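Local coordinates for protein acetyltransferase-like, GNAT family (Bacteroides thetaiotaomicron, PDB 3EY5) that probably transfers an acetyl group, as an N-acetyltransferase of the GNAT family, to an amino group of a substrate not yet identified, at residues 5-18 / 44-58. Numbering follows the deposited sequence.
Sequences IRFQPITTSDVQHY and TDRIGNFHNNIIFDD
Strand 6-9 pairs antiparallel with strand 50-57 as the first two strands of the GNAT sheet. The register is fixed by reciprocal backbone hydrogen bonds at Arg6–Phe56 and Gln8–Ile54, the straightest being Phe56 N to Arg6 O (2.7 Å, N-H...O 174°); Ile10 N to Asn52 O continues the series. On the sheet face carrying Arg6 and Phe56, the guanidinium lies over the Phe56 ring, planes 16° apart, with NH2 of Arg6 3.4 Å from CD1 of Phe56. With CZ of Arg6 4.3 Å from the Phe56 ring centroid, this is an off-centre cation-pi contact. Arg6 reaches the ring because its CG is anti to the backbone N (chi1 -179°) and the chain then bends at chi3. The same Phe56 ring turns its edge to the face of His17, a T-shaped pair with CZ of Phe56 3.9 Å from NE2 of His17. Cutting Phe56 back to an alanine is likely to leave the Arg6 guanidinium without its stacking surface and the His17 face without its edge-on partner. Beyond the strands, each oxygen of the Asp45 carboxylate is met on its syn side, both donors somewhat out of the carboxylate plane: OD1 of Asp45 takes Thr12 N at 3.0 Å, and OD2 of Asp45 takes Thr12 OG1 at 2.8 Å. This ties the turn before helix 15-28 to the end of helix 37-46. On the other sheet face, Phe7 packs against Ile55 and stacks on Phe101 of helix 90-101. Strand 60-69 extends the sheet, antiparallel to strand 50-57.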
ATOM      1  N   ILE A   5     -15.925  -9.780   0.121  1.00 22.86           N
ATOM      2  CA  ILE A   5     -14.459  -9.525   0.241  1.00 22.61           C
ATOM      3  C   ILE A   5     -14.129  -9.348   1.695  1.00 22.79           C
ATOM      4  O   ILE A   5     -14.869  -8.711   2.428  1.00 24.07           O
ATOM      5  CB  ILE A   5     -13.981  -8.298  -0.573  1.00 22.45           C
ATOM      6  CG1 ILE A   5     -14.236  -8.529  -2.062  1.00 21.85           C
ATOM      7  CG2 ILE A   5     -12.492  -7.989  -0.274  1.00 22.67           C
ATOM      8  CD1 ILE A   5     -13.013  -8.496  -2.940  1.00 23.55           C
ATOM      9  N   ARG A   6     -12.999  -9.896   2.102  1.00 22.93           N
ATOM     10  CA  ARG A   6     -12.623  -9.955   3.504  1.00 23.00           C
ATOM     11  C   ARG A   6     -11.115  -9.802   3.680  1.00 22.63           C
ATOM     12  O   ARG A   6     -10.335 -10.432   2.963  1.00 21.35           O
ATOM     13  CB  ARG A   6     -13.075 -11.311   4.046  1.00 23.00           C
ATOM     14  CG  ARG A   6     -12.787 -11.529   5.495  1.00 25.70           C
ATOM     15  CD  ARG A   6     -13.495 -12.793   5.977  1.00 28.84           C
ATOM     16  NE  ARG A   6     -12.845 -14.000   5.472  1.00 31.61           N
ATOM     17  CZ  ARG A   6     -11.696 -14.481   5.932  1.00 33.40           C
ATOM     18  NH1 ARG A   6     -11.038 -13.851   6.903  1.00 35.45           N
ATOM     19  NH2 ARG A   6     -11.198 -15.593   5.409  1.00 36.32           N
ATOM     20  N   PHE A   7     -10.709  -8.969   4.637  1.00 23.08           N
ATOM     21  CA  PHE A   7      -9.300  -8.819   4.974  1.00 23.49           C
ATOM     22  C   PHE A   7      -8.979  -9.532   6.266  1.00 24.27           C
ATOM     23  O   PHE A   7      -9.673  -9.348   7.300  1.00 24.70           O
ATOM     24  CB  PHE A   7      -8.944  -7.351   5.145  1.00 24.13           C
ATOM     25  CG  PHE A   7      -9.386  -6.492   4.010  1.00 24.68           C
ATOM     26  CD1 PHE A   7      -8.531  -6.205   2.977  1.00 26.08           C
ATOM     27  CD2 PHE A   7     -10.674  -5.985   3.968  1.00 26.49           C
ATOM     28  CE1 PHE A   7      -8.940  -5.400   1.911  1.00 26.25           C
ATOM     29  CE2 PHE A   7     -11.086  -5.191   2.904  1.00 26.62           C
ATOM     30  CZ  PHE A   7     -10.216  -4.905   1.875  1.00 25.40           C
ATOM     31  N   GLN A   8      -7.916 -10.323   6.233  1.00 24.28           N
ATOM     32  CA  GLN A   8      -7.488 -10.983   7.447  1.00 25.11           C
ATOM     33  C   GLN A   8      -5.992 -10.874   7.745  1.00 24.62           C
ATOM     34  O   GLN A   8      -5.148 -11.282   6.935  1.00 23.56           O
ATOM     35  CB  GLN A   8      -8.039 -12.412   7.541  1.00 26.01           C
ATOM     36  CG  GLN A   8      -7.434 -13.476   6.660  1.00 27.72           C
ATOM     37  CD  GLN A   8      -7.500 -14.849   7.368  1.00 33.05           C
ATOM     38  OE1 GLN A   8      -6.727 -15.115   8.291  1.00 34.38           O
ATOM     39  NE2 GLN A   8      -8.428 -15.711   6.940  1.00 33.38           N
ATOM     40  N   PRO A   9      -5.673 -10.255   8.893  1.00 24.75           N
ATOM     41  CA  PRO A   9      -4.291 -10.094   9.324  1.00 25.01           C
ATOM     42  C   PRO A   9      -3.574 -11.437   9.264  1.00 25.35           C
ATOM     43  O   PRO A   9      -4.170 -12.490   9.497  1.00 24.97           O
ATOM     44  CB  PRO A   9      -4.422  -9.614  10.771  1.00 25.11           C
ATOM     45  CG  PRO A   9      -5.753  -8.927  10.814  1.00 24.80           C
ATOM     46  CD  PRO A   9      -6.629  -9.624   9.834  1.00 24.69           C
ATOM     47  N   ILE A  10      -2.305 -11.400   8.920  1.00 25.53           N
ATOM     48  CA  ILE A  10      -1.582 -12.626   8.741  1.00 25.72           C
ATOM     49  C   ILE A  10      -0.243 -12.523   9.424  1.00 25.82           C
ATOM     50  O   ILE A  10       0.339 -11.444   9.523  1.00 25.32           O
ATOM     51  CB  ILE A  10      -1.524 -12.991   7.225  1.00 26.39           C
ATOM     52  CG1 ILE A  10      -1.845 -14.444   7.015  1.00 26.71           C
ATOM     53  CG2 ILE A  10      -0.279 -12.488   6.462  1.00 25.43           C
ATOM     54  CD1 ILE A  10      -3.316 -14.623   6.766  1.00 31.14           C
ATOM     55  N   THR A  11       0.197 -13.645   9.978  1.00 26.51           N
ATOM     56  CA  THR A  11       1.562 -13.765  10.473  1.00 26.90           C
ATOM     57  C   THR A  11       2.329 -14.764   9.589  1.00 26.20           C
ATOM     58  O   THR A  11       1.743 -15.498   8.803  1.00 26.96           O
ATOM     59  CB  THR A  11       1.630 -14.115  12.012  1.00 26.93           C
ATOM     60  OG1 THR A  11       0.529 -14.954  12.395  1.00 28.53           O
ATOM     61  CG2 THR A  11       1.587 -12.831  12.851  1.00 27.53           C
ATOM     62  N   THR A  12       3.642 -14.771   9.700  1.00 25.47           N
ATOM     63  CA  THR A  12       4.420 -15.784   9.050  1.00 25.58           C
ATOM     64  C   THR A  12       4.125 -17.172   9.677  1.00 26.23           C
ATOM     65  O   THR A  12       4.598 -18.196   9.167  1.00 26.30           O
ATOM     66  CB  THR A  12       5.900 -15.489   9.237  1.00 25.86           C
ATOM     67  OG1 THR A  12       6.209 -15.552  10.644  1.00 26.25           O
ATOM     68  CG2 THR A  12       6.246 -14.124   8.707  1.00 23.65           C
ATOM     69  N   SER A  13       3.361 -17.185  10.780  1.00 26.44           N
ATOM     70  CA  SER A  13       2.815 -18.411  11.387  1.00 27.16           C
ATOM     71  C   SER A  13       1.764 -19.058  10.494  1.00 27.35           C
ATOM     72  O   SER A  13       1.498 -20.263  10.601  1.00 26.98           O
ATOM     73  CB  SER A  13       2.196 -18.109  12.760  1.00 27.19           C
ATOM     74  OG  SER A  13       3.173 -17.632  13.679  1.00 27.16           O
ATOM     75  N   ASP A  14       1.167 -18.248   9.618  1.00 27.55           N
ATOM     76  CA  ASP A  14       0.200 -18.722   8.649  1.00 27.81           C
ATOM     77  C   ASP A  14       0.945 -19.054   7.376  1.00 27.97           C
ATOM     78  O   ASP A  14       0.860 -18.331   6.381  1.00 28.37           O
ATOM     79  CB  ASP A  14      -0.830 -17.636   8.404  1.00 28.31           C
ATOM     80  CG  ASP A  14      -1.505 -17.209   9.666  1.00 30.04           C
ATOM     81  OD1 ASP A  14      -1.994 -18.109  10.382  1.00 32.51           O
ATOM     82  OD2 ASP A  14      -1.536 -15.991   9.958  1.00 31.05           O
ATOM     83  N   VAL A  15       1.684 -20.161   7.426  1.00 28.07           N
ATOM     84  CA  VAL A  15       2.579 -20.584   6.354  1.00 27.53           C
ATOM     85  C   VAL A  15       1.998 -20.422   4.943  1.00 26.96           C
ATOM     86  O   VAL A  15       2.588 -19.700   4.122  1.00 26.63           O
ATOM     87  CB  VAL A  15       3.150 -22.014   6.629  1.00 27.76           C
ATOM     88  CG1 VAL A  15       3.251 -22.861   5.363  1.00 28.18           C
ATOM     89  CG2 VAL A  15       4.503 -21.916   7.325  1.00 28.04           C
ATOM     90  N   GLN A  16       0.848 -21.050   4.673  1.00 26.17           N
ATOM     91  CA  GLN A  16       0.264 -21.028   3.319  1.00 26.14           C
ATOM     92  C   GLN A  16      -0.084 -19.620   2.844  1.00 25.45           C
ATOM     93  O   GLN A  16       0.231 -19.232   1.705  1.00 25.45           O
ATOM     94  CB  GLN A  16      -0.964 -21.935   3.195  1.00 26.34           C
ATOM     95  CG  GLN A  16      -1.907 -21.539   2.046  1.00 27.69           C
ATOM     96  CD  GLN A  16      -2.808 -22.664   1.587  1.00 28.49           C
ATOM     97  OE1 GLN A  16      -2.694 -23.138   0.455  1.00 29.09           O
ATOM     98  NE2 GLN A  16      -3.725 -23.090   2.457  1.00 29.30           N
ATOM     99  N   HIS A  17      -0.731 -18.858   3.719  1.00 24.79           N
ATOM    100  CA  HIS A  17      -1.112 -17.508   3.375  1.00 23.62           C
ATOM    101  C   HIS A  17       0.085 -16.604   3.228  1.00 22.97           C
ATOM    102  O   HIS A  17       0.116 -15.779   2.314  1.00 23.37           O
ATOM    103  CB  HIS A  17      -2.087 -16.947   4.380  1.00 23.54           C
ATOM    104  CG  HIS A  17      -3.349 -17.737   4.489  1.00 25.31           C
ATOM    105  ND1 HIS A  17      -3.865 -18.464   3.434  1.00 26.19           N
ATOM    106  CD2 HIS A  17      -4.208 -17.906   5.527  1.00 25.81           C
ATOM    107  CE1 HIS A  17      -4.987 -19.046   3.821  1.00 27.64           C
ATOM    108  NE2 HIS A  17      -5.215 -18.724   5.086  1.00 26.80           N
ATOM    109  N   TYR A  18       1.069 -16.736   4.102  1.00 22.42           N
ATOM    110  CA  TYR A  18       2.217 -15.835   4.011  1.00 23.00           C
ATOM    111  C   TYR A  18       3.028 -16.039   2.732  1.00 23.06           C
ATOM    112  O   TYR A  18       3.470 -15.056   2.102  1.00 23.47           O
ATOM    113  CB  TYR A  18       3.118 -15.885   5.236  1.00 23.12           C
ATOM    114  CG  TYR A  18       4.188 -14.801   5.202  1.00 24.03           C
ATOM    115  CD1 TYR A  18       3.967 -13.548   5.796  1.00 25.15           C
ATOM    116  CD2 TYR A  18       5.418 -15.022   4.565  1.00 23.82           C
ATOM    117  CE1 TYR A  18       4.945 -12.560   5.761  1.00 24.35           C
ATOM    118  CE2 TYR A  18       6.395 -14.052   4.530  1.00 23.50           C
ATOM    119  CZ  TYR A  18       6.165 -12.831   5.127  1.00 25.97           C
ATOM    120  OH  TYR A  18       7.152 -11.867   5.070  1.00 29.27           O
ATOM    121  N   THR A  44       6.350  -7.999   9.678  1.00 27.10           N
ATOM    122  CA  THR A  44       5.074  -8.691   9.821  1.00 28.06           C
ATOM    123  C   THR A  44       4.799  -9.149  11.283  1.00 28.56           C
ATOM    124  O   THR A  44       3.812  -8.724  11.893  1.00 29.40           O
ATOM    125  CB  THR A  44       4.960  -9.853   8.805  1.00 27.56           C
ATOM    126  OG1 THR A  44       4.911  -9.318   7.473  1.00 27.76           O
ATOM    127  CG2 THR A  44       3.715 -10.689   9.066  1.00 28.79           C
ATOM    128  N   ASP A  45       5.674  -9.962  11.856  1.00 28.83           N
ATOM    129  CA  ASP A  45       5.452 -10.442  13.242  1.00 29.00           C
ATOM    130  C   ASP A  45       5.989  -9.542  14.348  1.00 29.02           C
ATOM    131  O   ASP A  45       5.521  -9.594  15.481  1.00 29.67           O
ATOM    132  CB  ASP A  45       6.053 -11.818  13.437  1.00 29.20           C
ATOM    133  CG  ASP A  45       6.040 -12.645  12.188  1.00 29.58           C
ATOM    134  OD1 ASP A  45       4.978 -12.771  11.524  1.00 32.32           O
ATOM    135  OD2 ASP A  45       7.116 -13.188  11.886  1.00 30.19           O
ATOM    136  N   ARG A  46       6.989  -8.731  14.049  1.00 29.14           N
ATOM    137  CA  ARG A  46       7.591  -7.921  15.099  1.00 28.78           C
ATOM    138  C   ARG A  46       6.857  -6.589  15.315  1.00 28.07           C
ATOM    139  O   ARG A  46       6.695  -6.156  16.451  1.00 27.20           O
ATOM    140  CB  ARG A  46       9.081  -7.658  14.811  1.00 29.16           C
ATOM    141  CG  ARG A  46      10.043  -8.839  15.021  1.00 31.68           C
ATOM    142  CD  ARG A  46      11.468  -8.294  15.256  1.00 36.28           C
ATOM    143  NE  ARG A  46      12.478  -9.290  15.651  1.00 38.48           N
ATOM    144  CZ  ARG A  46      12.791  -9.637  16.908  1.00 41.44           C
ATOM    145  NH1 ARG A  46      13.741 -10.546  17.131  1.00 40.01           N
ATOM    146  NH2 ARG A  46      12.158  -9.093  17.951  1.00 42.03           N
ATOM    147  N   ILE A  47       6.430  -5.939  14.227  1.00 27.37           N
ATOM    148  CA  ILE A  47       6.045  -4.527  14.291  1.00 26.86           C
ATOM    149  C   ILE A  47       4.524  -4.362  14.402  1.00 27.17           C
ATOM    150  O   ILE A  47       3.774  -4.652  13.454  1.00 27.78           O
ATOM    151  CB  ILE A  47       6.664  -3.693  13.115  1.00 27.56           C
ATOM    152  CG1 ILE A  47       8.190  -3.627  13.234  1.00 27.15           C
ATOM    153  CG2 ILE A  47       6.078  -2.287  13.036  1.00 25.58           C
ATOM    154  CD1 ILE A  47       8.721  -3.679  14.677  1.00 30.62           C
ATOM    155  N   GLY A  48       4.099  -3.885  15.571  1.00 26.64           N
ATOM    156  CA  GLY A  48       2.693  -3.887  16.002  1.00 26.14           C
ATOM    157  C   GLY A  48       1.766  -2.971  15.237  1.00 26.27           C
ATOM    158  O   GLY A  48       0.599  -3.309  15.028  1.00 26.30           O
ATOM    159  N   ASN A  49       2.281  -1.819  14.812  1.00 25.45           N
ATOM    160  CA  ASN A  49       1.526  -0.930  13.945  1.00 25.25           C
ATOM    161  C   ASN A  49       1.755  -1.204  12.424  1.00 23.91           C
ATOM    162  O   ASN A  49       1.344  -0.415  11.600  1.00 23.34           O
ATOM    163  CB  ASN A  49       1.872   0.512  14.296  1.00 26.10           C
ATOM    164  CG  ASN A  49       3.273   0.883  13.859  1.00 29.99           C
ATOM    165  OD1 ASN A  49       4.208   0.098  14.005  1.00 35.09           O
ATOM    166  ND2 ASN A  49       3.425   2.072  13.295  1.00 36.18           N
ATOM    167  N   PHE A  50       2.402  -2.320  12.076  1.00 22.19           N
ATOM    168  CA  PHE A  50       2.499  -2.772  10.692  1.00 21.30           C
ATOM    169  C   PHE A  50       1.567  -3.968  10.522  1.00 20.77           C
ATOM    170  O   PHE A  50       1.583  -4.914  11.322  1.00 20.70           O
ATOM    171  CB  PHE A  50       3.970  -3.125  10.277  1.00 21.66           C
ATOM    172  CG  PHE A  50       4.086  -3.728   8.874  1.00 22.27           C
ATOM    173  CD1 PHE A  50       3.887  -2.934   7.745  1.00 23.51           C
ATOM    174  CD2 PHE A  50       4.326  -5.095   8.693  1.00 23.38           C
ATOM    175  CE1 PHE A  50       3.941  -3.483   6.440  1.00 24.15           C
ATOM    176  CE2 PHE A  50       4.377  -5.661   7.393  1.00 23.20           C
ATOM    177  CZ  PHE A  50       4.187  -4.847   6.273  1.00 23.20           C
ATOM    178  N   HIS A  51       0.760  -3.950   9.476  1.00 19.54           N
ATOM    179  CA  HIS A  51      -0.241  -4.986   9.322  1.00 19.00           C
ATOM    180  C   HIS A  51      -0.180  -5.597   7.931  1.00 19.21           C
ATOM    181  O   HIS A  51      -0.357  -4.902   6.915  1.00 17.34           O
ATOM    182  CB  HIS A  51      -1.640  -4.425   9.563  1.00 19.58           C
ATOM    183  CG  HIS A  51      -1.826  -3.818  10.918  1.00 20.42           C
ATOM    184  ND1 HIS A  51      -2.244  -4.550  12.009  1.00 24.11           N
ATOM    185  CD2 HIS A  51      -1.645  -2.551  11.362  1.00 22.09           C
ATOM    186  CE1 HIS A  51      -2.322  -3.761  13.068  1.00 22.49           C
ATOM    187  NE2 HIS A  51      -1.954  -2.546  12.703  1.00 23.74           N
ATOM    188  N   ASN A  52       0.071  -6.900   7.904  1.00 18.70           N
ATOM    189  CA  ASN A  52       0.081  -7.671   6.669  1.00 20.07           C
ATOM    190  C   ASN A  52      -1.225  -8.463   6.555  1.00 19.15           C
ATOM    191  O   ASN A  52      -1.561  -9.231   7.455  1.00 20.13           O
ATOM    192  CB  ASN A  52       1.296  -8.615   6.688  1.00 20.27           C
ATOM    193  CG  ASN A  52       1.707  -9.079   5.306  1.00 22.08           C
ATOM    194  OD1 ASN A  52       0.883  -9.127   4.369  1.00 20.79           O
ATOM    195  ND2 ASN A  52       3.010  -9.414   5.157  1.00 23.88           N
ATOM    196  N   ASN A  53      -1.975  -8.254   5.475  1.00 18.78           N
ATOM    197  CA  ASN A  53      -3.286  -8.869   5.350  1.00 18.99           C
ATOM    198  C   ASN A  53      -3.505  -9.565   4.036  1.00 19.12           C
ATOM    199  O   ASN A  53      -3.135  -9.040   2.982  1.00 18.70           O
ATOM    200  CB  ASN A  53      -4.422  -7.846   5.519  1.00 19.24           C
ATOM    201  CG  ASN A  53      -4.253  -6.969   6.733  1.00 21.74           C
ATOM    202  OD1 ASN A  53      -4.915  -7.174   7.757  1.00 22.90           O
ATOM    203  ND2 ASN A  53      -3.387  -5.939   6.616  1.00 23.70           N
ATOM    204  N   ILE A  54      -4.141 -10.738   4.105  1.00 19.62           N
ATOM    205  CA  ILE A  54      -4.563 -11.453   2.903  1.00 19.85           C
ATOM    206  C   ILE A  54      -5.998 -11.015   2.610  1.00 19.28           C
ATOM    207  O   ILE A  54      -6.800 -10.708   3.523  1.00 19.57           O
ATOM    208  CB  ILE A  54      -4.356 -13.006   3.007  1.00 20.19           C
ATOM    209  CG1 ILE A  54      -4.874 -13.705   1.758  1.00 22.38           C
ATOM    210  CG2 ILE A  54      -5.070 -13.569   4.220  1.00 21.04           C
ATOM    211  CD1 ILE A  54      -4.424 -15.153   1.635  1.00 26.98           C
ATOM    212  N   ILE A  55      -6.302 -10.915   1.334  1.00 17.82           N
ATOM    213  CA  ILE A  55      -7.611 -10.495   0.922  1.00 17.63           C
ATOM    214  C   ILE A  55      -8.338 -11.749   0.412  1.00 18.41           C
ATOM    215  O   ILE A  55      -7.809 -12.479  -0.432  1.00 17.35           O
ATOM    216  CB  ILE A  55      -7.533  -9.419  -0.174  1.00 17.57           C
ATOM    217  CG1 ILE A  55      -6.754  -8.174   0.320  1.00 16.32           C
ATOM    218  CG2 ILE A  55      -8.905  -9.031  -0.606  1.00 15.44           C
ATOM    219  CD1 ILE A  55      -6.367  -7.305  -0.795  1.00 15.06           C
ATOM    220  N   PHE A  56      -9.528 -12.000   0.943  1.00 19.35           N
ATOM    221  CA  PHE A  56     -10.325 -13.129   0.508  1.00 21.52           C
ATOM    222  C   PHE A  56     -11.544 -12.726  -0.276  1.00 22.42           C
ATOM    223  O   PHE A  56     -12.133 -11.684  -0.027  1.00 22.38           O
ATOM    224  CB  PHE A  56     -10.792 -13.931   1.711  1.00 22.35           C
ATOM    225  CG  PHE A  56      -9.706 -14.696   2.384  1.00 23.86           C
ATOM    226  CD1 PHE A  56      -8.955 -14.113   3.395  1.00 26.81           C
ATOM    227  CD2 PHE A  56      -9.449 -16.011   2.024  1.00 26.63           C
ATOM    228  CE1 PHE A  56      -7.946 -14.840   4.025  1.00 27.92           C
ATOM    229  CE2 PHE A  56      -8.447 -16.738   2.657  1.00 28.19           C
ATOM    230  CZ  PHE A  56      -7.695 -16.147   3.655  1.00 26.81           C
ATOM    231  N   ASP A  57     -11.927 -13.560  -1.232  1.00 24.16           N
ATOM    232  CA  ASP A  57     -13.283 -13.514  -1.793  1.00 25.92           C
ATOM    233  C   ASP A  57     -13.914 -14.828  -1.351  1.00 26.52           C
ATOM    234  O   ASP A  57     -13.720 -15.875  -1.947  1.00 26.18           O
ATOM    235  CB  ASP A  57     -13.243 -13.316  -3.306  1.00 26.49           C
ATOM    236  CG  ASP A  57     -14.622 -13.304  -3.947  1.00 29.58           C
ATOM    237  OD1 ASP A  57     -15.482 -12.487  -3.553  1.00 31.68           O
ATOM    238  OD2 ASP A  57     -14.843 -14.120  -4.874  1.00 34.49           O
ATOM    239  N   ASP A  58     -14.639 -14.735  -0.243  1.00 28.79           N
ATOM    240  CA  ASP A  58     -15.055 -15.864   0.595  1.00 30.23           C
ATOM    241  C   ASP A  58     -13.860 -16.526   1.222  1.00 30.37           C
ATOM    242  O   ASP A  58     -13.188 -15.938   2.052  1.00 31.66           O
ATOM    243  CB  ASP A  58     -15.891 -16.875  -0.186  1.00 31.31           C
ATOM    244  CG  ASP A  58     -17.182 -16.289  -0.656  1.00 33.84           C
ATOM    245  OD1 ASP A  58     -17.869 -16.962  -1.457  1.00 37.55           O
ATOM    246  OD2 ASP A  58     -17.505 -15.150  -0.220  1.00 36.84           O
TER